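Local atomic coordinates of HAD hydrolase, family IA, variant 3 (Entamoeba histolytica, PDB entry 6W04), a protein that probably acts as a magnesium-dependent hydrolase of the haloacid dehalogenase (HAD) superfamily, with a magnesium ion bound in its active site. Residues 165-170 against 215-220; 2-7 against 96-101; 47-52 against 57-62; 11-16 against 74-79. All coordinates share one frame; numbering follows the deposited sequence. Where two conformers were deposited one is given.

Contact 1: 165-170 against 215-220; sequences IVFEDT and EEMVDL. With MG (magnesium ion), chain B; SO4 (sulfate ion), chain D.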
# COMPACT_ATOMS: atom_id res chain seq x y z
N ILE A 165 11.24 6.17 -8.08
CA ILE A 165 11.32 5.18 -7.01
C ILE A 165 9.91 4.86 -6.52
O ILE A 165 9.08 5.76 -6.35
CB ILE A 165 12.20 5.70 -5.85
CG1 ILE A 165 13.65 5.82 -6.31
CG2 ILE A 165 12.06 4.79 -4.64
CD1 ILE A 165 14.34 4.46 -6.58
N VAL A 166 9.64 3.57 -6.31
CA VAL A 166 8.42 3.10 -5.68
C VAL A 166 8.80 2.34 -4.42
O VAL A 166 9.66 1.45 -4.46
CB VAL A 166 7.59 2.21 -6.63
CG1 VAL A 166 6.42 1.56 -5.86
CG2 VAL A 166 7.11 3.03 -7.81
N PHE A 167 8.18 2.71 -3.29
CA PHE A 167 8.28 1.97 -2.04
C PHE A 167 7.04 1.09 -1.92
O PHE A 167 5.92 1.58 -2.01
CB PHE A 167 8.35 2.91 -0.83
CG PHE A 167 9.68 3.65 -0.70
CD1 PHE A 167 9.79 4.98 -1.05
CD2 PHE A 167 10.79 3.00 -0.20
CE1 PHE A 167 11.00 5.67 -0.90
CE2 PHE A 167 12.02 3.66 -0.06
CZ PHE A 167 12.11 5.00 -0.41
N GLU A 168 7.25 -0.21 -1.71
CA GLU A 168 6.14 -1.15 -1.73
C GLU A 168 6.43 -2.26 -0.73
O GLU A 168 7.59 -2.52 -0.40
CB GLU A 168 5.94 -1.74 -3.14
CG GLU A 168 4.89 -1.06 -3.95
CD GLU A 168 3.49 -1.46 -3.51
OE1 GLU A 168 3.37 -2.23 -2.50
OE2 GLU A 168 2.53 -1.02 -4.17
N ASP A 169 5.36 -2.93 -0.25
CA ASP A 169 5.50 -3.96 0.78
C ASP A 169 4.99 -5.33 0.38
O ASP A 169 5.12 -6.27 1.18
CB ASP A 169 4.78 -3.54 2.08
CG ASP A 169 3.27 -3.51 1.93
OD1 ASP A 169 2.57 -4.23 2.68
OD2 ASP A 169 2.78 -2.74 1.07
N THR A 170 4.41 -5.48 -0.81
CA THR A 170 3.84 -6.76 -1.22
C THR A 170 4.40 -7.21 -2.56
O THR A 170 4.93 -6.41 -3.34
CB THR A 170 2.31 -6.69 -1.36
OG1 THR A 170 2.00 -5.76 -2.40
CG2 THR A 170 1.67 -6.25 -0.03
N GLU A 215 20.42 10.08 -1.68
CA GLU A 215 21.55 9.71 -2.52
C GLU A 215 21.51 8.22 -2.86
O GLU A 215 21.82 7.84 -4.00
CB GLU A 215 22.86 10.08 -1.84
N GLU A 216 21.15 7.38 -1.89
CA GLU A 216 20.99 5.95 -2.18
C GLU A 216 19.93 5.74 -3.26
O GLU A 216 20.10 4.91 -4.16
CB GLU A 216 20.61 5.19 -0.92
CG GLU A 216 21.71 5.07 0.14
CD GLU A 216 21.21 4.38 1.41
OE1 GLU A 216 20.89 5.09 2.39
OE2 GLU A 216 21.12 3.14 1.42
N MET A 217 18.82 6.49 -3.18
CA MET A 217 17.72 6.34 -4.12
C MET A 217 18.12 6.82 -5.52
O MET A 217 17.78 6.18 -6.52
CB MET A 217 16.49 7.09 -3.62
CG MET A 217 15.95 6.54 -2.31
SD MET A 217 14.73 7.59 -1.46
CE MET A 217 13.54 7.71 -2.76
N VAL A 218 18.83 7.95 -5.59
CA VAL A 218 19.28 8.45 -6.89
C VAL A 218 20.20 7.44 -7.54
O VAL A 218 20.08 7.14 -8.74
CB VAL A 218 19.96 9.82 -6.72
CG1 VAL A 218 20.96 10.06 -7.84
CG2 VAL A 218 18.91 10.94 -6.70
N ASP A 219 21.13 6.87 -6.76
CA ASP A 219 22.10 5.94 -7.32
C ASP A 219 21.42 4.67 -7.80
O ASP A 219 21.78 4.12 -8.85
CB ASP A 219 23.18 5.62 -6.28
CG ASP A 219 24.21 6.73 -6.14
OD1 ASP A 219 24.43 7.21 -5.01
OD2 ASP A 219 24.79 7.13 -7.17
N LEU A 220 20.44 4.18 -7.05
CA LEU A 220 19.73 2.97 -7.46
C LEU A 220 19.12 3.13 -8.85
O LEU A 220 19.17 2.20 -9.66
CB LEU A 220 18.66 2.62 -6.43
CG LEU A 220 18.06 1.22 -6.51
CD1 LEU A 220 19.12 0.16 -6.27
CD2 LEU A 220 16.90 1.07 -5.53
MG MG B . 0.86 -2.09 0.56
S SO4 D . -1.77 -5.54 -3.10
O1 SO4 D . -1.73 -6.69 -2.20
O2 SO4 D . -0.58 -4.72 -2.89
O3 SO4 D . -2.97 -4.75 -2.87
O4 SO4 D . -1.82 -6.02 -4.48
O HOH W 1 1.13 -2.84 -1.42
O HOH W 2 0.14 -3.87 1.65
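M217, on the C-terminal helix 214-222, reaches I165 and F167 on strand 164-168 of the parallel sheet in this HAD-type Rossmann-like fold. Its CB lies 4.1 Å from CG1 of I165, the first step of an oblique meeting of the two chains. CG stands anti to the carbonyl carbon (chi1 -63°), and the chain runs on extended to SD, which sits at the edge of the F167 ring, 5.1 Å from its centroid, as a Met-aromatic contact. A bend at the last torsion (chi3 57°) then turns CE back between the two strand residues, where it lies 3.8 Å from CG2 of I165 and equally near CE1 of F167. That same CG2 rests over one face of the F167 ring, offset toward the rim. L220, one helical turn on, adds a looser touch to CD1 of I165.

Toward and past the end of the strand the apolar contact gives way to the metal site. D169 OD2 binds the magnesium ion, as do D7 and N9, while E168 accepts a bond from a metal-bound water and pairs with K144. T170 caps the following helix at G173 N, and its OG1 donates to a sulfate oxygen, O2, 2.8 Å away.

Contact 2: 2-7 against 96-101; sequences EAVLFD and EALKKC. With MG (magnesium ion), chain B.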
# COMPACT_ATOMS: atom_id res chain seq x y z
N GLU A 2 13.36 11.40 -10.62
CA GLU A 2 12.38 12.44 -10.88
C GLU A 2 11.26 12.49 -9.85
O GLU A 2 10.70 13.56 -9.62
CB GLU A 2 11.79 12.29 -12.29
CG GLU A 2 12.79 12.66 -13.39
CD GLU A 2 12.21 12.54 -14.80
OE1 GLU A 2 10.98 12.51 -14.94
OE2 GLU A 2 13.00 12.49 -15.77
N ALA A 3 10.95 11.36 -9.20
CA ALA A 3 9.85 11.34 -8.24
C ALA A 3 9.98 10.11 -7.36
O ALA A 3 10.72 9.17 -7.66
CB ALA A 3 8.49 11.35 -8.94
N VAL A 4 9.25 10.16 -6.25
CA VAL A 4 9.06 9.02 -5.35
C VAL A 4 7.57 8.72 -5.27
O VAL A 4 6.77 9.63 -5.02
CB VAL A 4 9.61 9.30 -3.95
CG1 VAL A 4 9.35 8.11 -3.03
CG2 VAL A 4 11.08 9.68 -4.01
N LEU A 5 7.20 7.46 -5.46
CA LEU A 5 5.80 7.05 -5.37
C LEU A 5 5.68 6.12 -4.18
O LEU A 5 6.26 5.04 -4.18
CB LEU A 5 5.36 6.37 -6.67
CG LEU A 5 5.82 7.10 -7.94
CD1 LEU A 5 5.43 6.34 -9.22
CD2 LEU A 5 5.28 8.55 -7.95
N PHE A 6 4.96 6.56 -3.14
CA PHE A 6 4.76 5.74 -1.94
C PHE A 6 3.46 4.94 -2.01
O PHE A 6 2.37 5.52 -2.12
CB PHE A 6 4.69 6.59 -0.67
CG PHE A 6 5.94 7.38 -0.36
CD1 PHE A 6 6.92 6.85 0.47
CD2 PHE A 6 6.07 8.69 -0.80
CE1 PHE A 6 8.05 7.60 0.82
CE2 PHE A 6 7.22 9.44 -0.48
CZ PHE A 6 8.19 8.90 0.33
N ASP A 7 3.56 3.63 -1.82
CA ASP A 7 2.40 2.85 -1.41
C ASP A 7 2.01 3.26 0.00
O ASP A 7 2.84 3.79 0.75
CB ASP A 7 2.72 1.36 -1.44
CG ASP A 7 1.56 0.50 -1.01
OD1 ASP A 7 0.43 0.71 -1.51
OD2 ASP A 7 1.80 -0.43 -0.21
N GLU A 96 9.97 15.76 4.08
CA GLU A 96 10.53 17.11 4.15
C GLU A 96 11.81 17.22 3.32
O GLU A 96 12.02 18.22 2.62
CB GLU A 96 10.81 17.49 5.60
CG GLU A 96 9.58 17.38 6.51
CD GLU A 96 9.91 17.66 7.97
OE1 GLU A 96 9.00 18.01 8.74
OE2 GLU A 96 11.09 17.52 8.34
N ALA A 97 12.67 16.21 3.39
CA ALA A 97 13.90 16.24 2.63
C ALA A 97 13.63 16.26 1.13
O ALA A 97 14.35 16.92 0.37
CB ALA A 97 14.79 15.06 3.01
N LEU A 98 12.60 15.54 0.68
CA LEU A 98 12.26 15.50 -0.74
C LEU A 98 11.81 16.86 -1.25
O LEU A 98 12.27 17.34 -2.29
CB LEU A 98 11.18 14.43 -0.99
CG LEU A 98 11.66 12.97 -0.92
CD1 LEU A 98 10.49 11.99 -0.98
CD2 LEU A 98 12.69 12.68 -2.03
N LYS A 99 10.90 17.52 -0.51
CA LYS A 99 10.45 18.84 -0.93
C LYS A 99 11.60 19.83 -0.95
O LYS A 99 11.69 20.66 -1.86
CB LYS A 99 9.33 19.36 -0.02
CG LYS A 99 8.78 20.70 -0.51
CD LYS A 99 8.32 21.60 0.61
CE LYS A 99 7.92 22.98 0.08
NZ LYS A 99 6.86 22.91 -0.97
N LYS A 100 12.51 19.76 0.03
CA LYS A 100 13.66 20.66 0.03
C LYS A 100 14.51 20.46 -1.22
O LYS A 100 15.14 21.41 -1.70
CB LYS A 100 14.50 20.46 1.29
N CYS A 101 14.53 19.25 -1.77
CA CYS A 101 15.28 18.96 -2.98
C CYS A 101 14.47 19.18 -4.26
O CYS A 101 14.98 18.92 -5.35
CB CYS A 101 15.80 17.52 -2.95
SG CYS A 101 16.85 17.14 -1.53
MG MG B . 0.86 -2.09 0.56
O HOH W 1 1.13 -2.84 -1.42
O HOH W 2 0.14 -3.87 1.65
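L98 points its branched end from helix 91-100 at V4 and F6 of strand 3-7, a helix-on-sheet contact of the Rossmann-like HAD fold. The side chains of L98 and F6 approach from opposite directions, and the leucine meets the ring at its edge: CD1 lies near the ring plane, 4.1 Å from CZ. Against V4 the same leucine runs at about a right angle, and CG2 of V4 faces both methyls of the fork, 3.9 Å from L98 CD1 and as far from CD2. The valine has CG2 beside its backbone N and CG1 anti to it (chi1 178°), which divides its two methyls between different neighbours. While CG2 serves the helix, CG1 lies over one face of the F6 ring, toward the rim. The alternation of the strand puts V4 and F6 on the helix side together. F105 of the next strand touches all three residues, and F95, one turn earlier on the helix, meets the F6 ring edge-to-face.

The contact is wholly apolar, yet its strand runs directly into the metal site. D7, the residue after F6, pairs through OD1 with K144, and its OD2 binds the magnesium ion at 2.1 Å.

Contact 3: 47-52 against 57-62; sequences TNKQLI and NKEISD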
# COMPACT_ATOMS: atom_id res chain seq x y z
N THR A 47 -7.83 -10.58 -2.85
CA THR A 47 -8.75 -9.45 -2.91
C THR A 47 -9.77 -9.53 -1.78
O THR A 47 -10.00 -10.59 -1.20
CB THR A 47 -9.50 -9.42 -4.25
OG1 THR A 47 -10.29 -10.62 -4.40
CG2 THR A 47 -8.51 -9.33 -5.43
N ASN A 48 -10.47 -8.42 -1.54
CA ASN A 48 -11.54 -8.48 -0.56
C ASN A 48 -12.57 -9.53 -0.96
O ASN A 48 -13.11 -10.23 -0.11
CB ASN A 48 -12.19 -7.10 -0.41
CG ASN A 48 -11.32 -6.16 0.39
OD1 ASN A 48 -10.36 -6.58 1.03
ND2 ASN A 48 -11.65 -4.88 0.36
N LYS A 49 -12.85 -9.63 -2.25
CA LYS A 49 -13.84 -10.60 -2.70
C LYS A 49 -13.41 -12.01 -2.36
O LYS A 49 -14.23 -12.84 -1.92
CB LYS A 49 -14.06 -10.44 -4.21
CG LYS A 49 -15.09 -11.39 -4.82
CD LYS A 49 -15.54 -10.85 -6.19
CE LYS A 49 -16.67 -11.68 -6.83
NZ LYS A 49 -16.24 -13.05 -7.28
N GLN A 50 -12.13 -12.32 -2.60
CA GLN A 50 -11.63 -13.66 -2.31
C GLN A 50 -11.71 -13.97 -0.83
O GLN A 50 -11.96 -15.12 -0.44
CB GLN A 50 -10.19 -13.81 -2.80
CG GLN A 50 -10.01 -13.80 -4.31
CD GLN A 50 -8.55 -13.89 -4.72
OE1 GLN A 50 -7.82 -12.90 -4.67
NE2 GLN A 50 -8.11 -15.07 -5.12
N LEU A 51 -11.46 -12.97 0.02
CA LEU A 51 -11.57 -13.18 1.46
C LEU A 51 -13.00 -13.53 1.86
O LEU A 51 -13.25 -14.49 2.59
CB LEU A 51 -11.09 -11.94 2.22
CG LEU A 51 -9.62 -11.85 2.65
CD1 LEU A 51 -9.35 -12.76 3.81
CD2 LEU A 51 -8.68 -12.18 1.52
N ILE A 52 -13.96 -12.75 1.37
CA ILE A 52 -15.36 -13.00 1.73
C ILE A 52 -15.82 -14.35 1.20
O ILE A 52 -16.53 -15.10 1.90
CB ILE A 52 -16.25 -11.86 1.22
CG1 ILE A 52 -15.79 -10.53 1.81
CG2 ILE A 52 -17.72 -12.17 1.57
CD1 ILE A 52 -16.06 -9.31 0.91
N ASN A 57 -17.33 -19.68 2.09
CA ASN A 57 -17.04 -20.90 1.32
C ASN A 57 -17.93 -20.98 0.09
O ASN A 57 -18.52 -22.02 -0.21
CB ASN A 57 -17.18 -22.16 2.18
CG ASN A 57 -16.42 -23.34 1.59
OD1 ASN A 57 -15.39 -23.15 0.93
ND2 ASN A 57 -16.95 -24.55 1.78
N LYS A 58 -18.00 -19.87 -0.65
CA LYS A 58 -18.83 -19.84 -1.85
C LYS A 58 -18.42 -18.66 -2.72
O LYS A 58 -18.21 -17.57 -2.21
CB LYS A 58 -20.32 -19.74 -1.47
CG LYS A 58 -21.29 -19.76 -2.59
CD LYS A 58 -22.69 -19.85 -2.03
CE LYS A 58 -23.68 -20.19 -3.10
NZ LYS A 58 -24.93 -20.72 -2.50
N GLU A 59 -18.32 -18.89 -4.02
CA GLU A 59 -18.11 -17.78 -4.94
C GLU A 59 -19.36 -16.91 -4.94
O GLU A 59 -20.48 -17.42 -4.93
CB GLU A 59 -17.85 -18.32 -6.35
CG GLU A 59 -17.37 -17.30 -7.35
CD GLU A 59 -16.91 -17.96 -8.63
OE1 GLU A 59 -16.12 -18.93 -8.57
OE2 GLU A 59 -17.36 -17.52 -9.71
N ILE A 60 -19.17 -15.59 -4.98
CA ILE A 60 -20.30 -14.66 -4.96
C ILE A 60 -20.14 -13.63 -6.08
O ILE A 60 -19.11 -13.55 -6.75
CB ILE A 60 -20.42 -13.95 -3.60
CG1 ILE A 60 -19.20 -13.05 -3.38
CG2 ILE A 60 -20.53 -14.96 -2.46
CD1 ILE A 60 -19.04 -12.55 -1.95
N SER A 61 -21.18 -12.82 -6.25
CA SER A 61 -21.17 -11.77 -7.26
C SER A 61 -20.34 -10.57 -6.79
O SER A 61 -20.10 -10.38 -5.58
CB SER A 61 -22.59 -11.31 -7.58
OG SER A 61 -23.22 -10.81 -6.41
N ASP A 62 -19.89 -9.78 -7.76
CA ASP A 62 -19.19 -8.54 -7.42
C ASP A 62 -20.03 -7.68 -6.48
O ASP A 62 -19.50 -7.10 -5.53
CB ASP A 62 -18.84 -7.76 -8.69
CG ASP A 62 -17.82 -8.49 -9.56
OD1 ASP A 62 -16.86 -9.08 -9.02
OD2 ASP A 62 -17.97 -8.46 -10.80
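A helix-loop-helix turn brings K49 and I52 of helix 48-56 against I60 and D62, where the chain doubles back into helix 62-82. K49 spans the gap. Its CG is anti to the backbone N (chi1 -180°) and the chain stays extended as far as CE, then bends at the last torsion (chi4 -70°), placing NZ 3.0 Å from the backbone O of I60 in a weak hydrogen bond. The stronger partner of this ammonium group is E53, one turn further along the same helix, in a salt bridge. The carboxylate of E53 also accepts from I60 N, while the lysine bonds the carbonyl of that residue weakly. D62 turns its carboxylate back across the lysine chain: OD1 lies 3.4 Å from K49 CE, but 4.4 Å from NZ, too far for a salt bridge. Any attraction between the charges is therefore probably modest.

The apolar share falls to I52 and I60, whose side chains cross at about a right angle, with I52 CG2 3.8 Å from I60 CD1. Y68 and A69 of helix 62-82 and W23 of helix 16-31 also touch I52.

Helix 48-56 is capped at both ends, and helix 62-82 at its start. T47 and Q50 form a capping box at the start of helix 48-56: T47 OG1 accepts from Q50 N at 3.1 Å, and Q50 OE1 accepts from T47 N at 2.9 Å. S61 caps D64 N. N57, left-handed in its backbone (positive phi), is the C-prime residue of the Schellman motif that ends helix 48-56.

Contact 4: 11-16 against 74-79; sequences TLIFDT and NLYRTM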
# COMPACT_ATOMS: atom_id res chain seq x y z
N THR A 11 3.20 0.06 3.97
CA THR A 11 4.41 0.77 3.57
C THR A 11 4.58 2.04 4.39
O THR A 11 5.59 2.19 5.09
CB THR A 11 4.34 1.07 2.06
OG1 THR A 11 4.39 -0.15 1.31
CG2 THR A 11 5.49 1.98 1.62
N LEU A 12 3.62 2.97 4.34
CA LEU A 12 3.68 4.18 5.16
C LEU A 12 3.08 3.98 6.54
O LEU A 12 3.46 4.69 7.49
CB LEU A 12 2.99 5.35 4.45
CG LEU A 12 3.83 6.02 3.36
CD1 LEU A 12 3.04 7.06 2.60
CD2 LEU A 12 5.12 6.66 3.96
N ILE A 13 2.13 3.05 6.70
CA ILE A 13 1.67 2.63 8.02
C ILE A 13 1.71 1.10 8.08
O ILE A 13 1.43 0.43 7.09
CB ILE A 13 0.25 3.16 8.34
CG1 ILE A 13 -0.80 2.64 7.33
CG2 ILE A 13 0.24 4.69 8.39
CD1 ILE A 13 -2.27 3.00 7.79
N PHE A 14 2.08 0.55 9.24
CA PHE A 14 2.18 -0.91 9.37
C PHE A 14 0.83 -1.40 9.90
O PHE A 14 0.68 -1.71 11.08
CB PHE A 14 3.35 -1.31 10.26
CG PHE A 14 4.72 -1.12 9.62
CD1 PHE A 14 4.89 -0.29 8.52
CD2 PHE A 14 5.83 -1.80 10.12
CE1 PHE A 14 6.15 -0.10 7.94
CE2 PHE A 14 7.10 -1.62 9.54
CZ PHE A 14 7.26 -0.77 8.45
N ASP A 15 -0.16 -1.46 9.01
CA ASP A 15 -1.53 -1.78 9.40
C ASP A 15 -1.94 -3.20 9.03
O ASP A 15 -3.12 -3.55 9.18
CB ASP A 15 -2.52 -0.78 8.77
CG ASP A 15 -2.48 -0.77 7.24
OD1 ASP A 15 -1.48 -1.24 6.64
OD2 ASP A 15 -3.46 -0.30 6.63
N THR A 16 -1.01 -4.04 8.59
CA THR A 16 -1.42 -5.41 8.28
C THR A 16 -2.04 -6.13 9.48
O THR A 16 -3.09 -6.77 9.30
CB THR A 16 -0.24 -6.19 7.70
OG1 THR A 16 0.17 -5.55 6.48
CG2 THR A 16 -0.66 -7.65 7.41
N ASN A 74 -15.51 -0.62 6.89
CA ASN A 74 -16.04 0.21 7.97
C ASN A 74 -15.43 -0.17 9.32
O ASN A 74 -15.08 0.70 10.12
CB ASN A 74 -17.56 0.11 8.00
CG ASN A 74 -18.15 0.79 9.19
OD1 ASN A 74 -18.87 0.18 9.98
ND2 ASN A 74 -17.84 2.07 9.35
N LEU A 75 -15.31 -1.47 9.59
CA LEU A 75 -14.66 -1.90 10.83
C LEU A 75 -13.20 -1.44 10.86
O LEU A 75 -12.73 -0.88 11.85
CB LEU A 75 -14.77 -3.42 10.99
CG LEU A 75 -14.06 -4.13 12.18
CD1 LEU A 75 -14.39 -3.50 13.53
CD2 LEU A 75 -14.41 -5.65 12.22
N TYR A 76 -12.48 -1.64 9.76
CA TYR A 76 -11.08 -1.23 9.68
C TYR A 76 -10.91 0.27 9.93
O TYR A 76 -10.05 0.69 10.72
CB TYR A 76 -10.50 -1.63 8.32
CG TYR A 76 -9.22 -0.93 7.98
CD1 TYR A 76 -8.01 -1.36 8.52
CD2 TYR A 76 -9.21 0.16 7.11
CE1 TYR A 76 -6.81 -0.70 8.22
CE2 TYR A 76 -8.00 0.82 6.77
CZ TYR A 76 -6.81 0.36 7.35
OH TYR A 76 -5.61 0.98 7.06
N ARG A 77 -11.71 1.10 9.25
CA ARG A 77 -11.59 2.56 9.39
C ARG A 77 -11.81 2.99 10.82
O ARG A 77 -11.13 3.89 11.32
CB ARG A 77 -12.61 3.29 8.52
CG ARG A 77 -12.31 3.27 7.09
CD ARG A 77 -13.50 3.80 6.34
NE ARG A 77 -13.64 3.06 5.11
CZ ARG A 77 -14.80 2.74 4.56
NH1 ARG A 77 -14.80 2.05 3.43
NH2 ARG A 77 -15.94 3.11 5.13
N THR A 78 -12.81 2.39 11.48
CA THR A 78 -13.13 2.75 12.85
C THR A 78 -11.98 2.39 13.78
O THR A 78 -11.57 3.19 14.63
CB THR A 78 -14.42 2.03 13.24
OG1 THR A 78 -15.47 2.50 12.39
CG2 THR A 78 -14.77 2.32 14.68
N MET A 79 -11.43 1.18 13.62
CA MET A 79 -10.30 0.75 14.43
C MET A 79 -9.05 1.59 14.16
O MET A 79 -8.35 2.00 15.10
CB MET A 79 -10.01 -0.73 14.17
CG MET A 79 -11.19 -1.66 14.55
SD MET A 79 -11.48 -1.79 16.36
CE MET A 79 -9.82 -2.24 16.91
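The one hydrogen bond across this contact runs from Y76 OH to D15 OD2, joining helix 62-82 to the loop that follows strand 3-7 in the HAD fold. It is short, at 2.5 Å, and uses the anti lone pair of OD2, the one pointing away from the other carboxylate oxygen. The two side chains cross at about a right angle, with the carboxylate and ring planes 59° apart. Y76 has CG anti to its own backbone N (chi1 164°), which sends the phenol outward from the helix to the aspartate. OD2 is shared further: N9 ND2 and H19 NE2 also hydrogen-bond to it. Three bonds thus grip this one oxygen, on a buried residue. N9 also binds the magnesium ion, through its backbone O, and D15 thus lies beside the metal site, consistent with a second-shell role through the N9 side chain.

Van der Waals contact adds little: I13 approaches the tyrosine from the opposite direction, and its CD1 lies 4.0 Å from Y76 OH.

An aromatic stack adds to the hold on Y76, whose ring lies against the imidazole of H19 on helix 16-31. C22 of that helix and N115 and F119 of helix 113-123 also touch the tyrosine. I13 packs on Y123 of helix 113-123, while L12 turns to A91 and F95 of helix 91-100.

In the fold
Contacts 1 and 2 sit side by side, with centres about 11 Å apart, on the neighbouring strands 164-168 and 3-7 of one parallel sheet. They join through I165 and L5, and through M217 packed on V4. Both strands lead to the magnesium ion, which D7 and D169 share. Contact 4 lies about 23 Å from contact 2 and meets the same site through T11, whose hydroxyl bonds to D169. Contact 3, about 37 Å from contact 2, is remote from the metal. Along the chain contact 3 nests inside contact 4, and that inside contact 2; contact 1 follows. Contact 4 thus joins the inserted helices, probably the HAD cap, to the loop beside the metal.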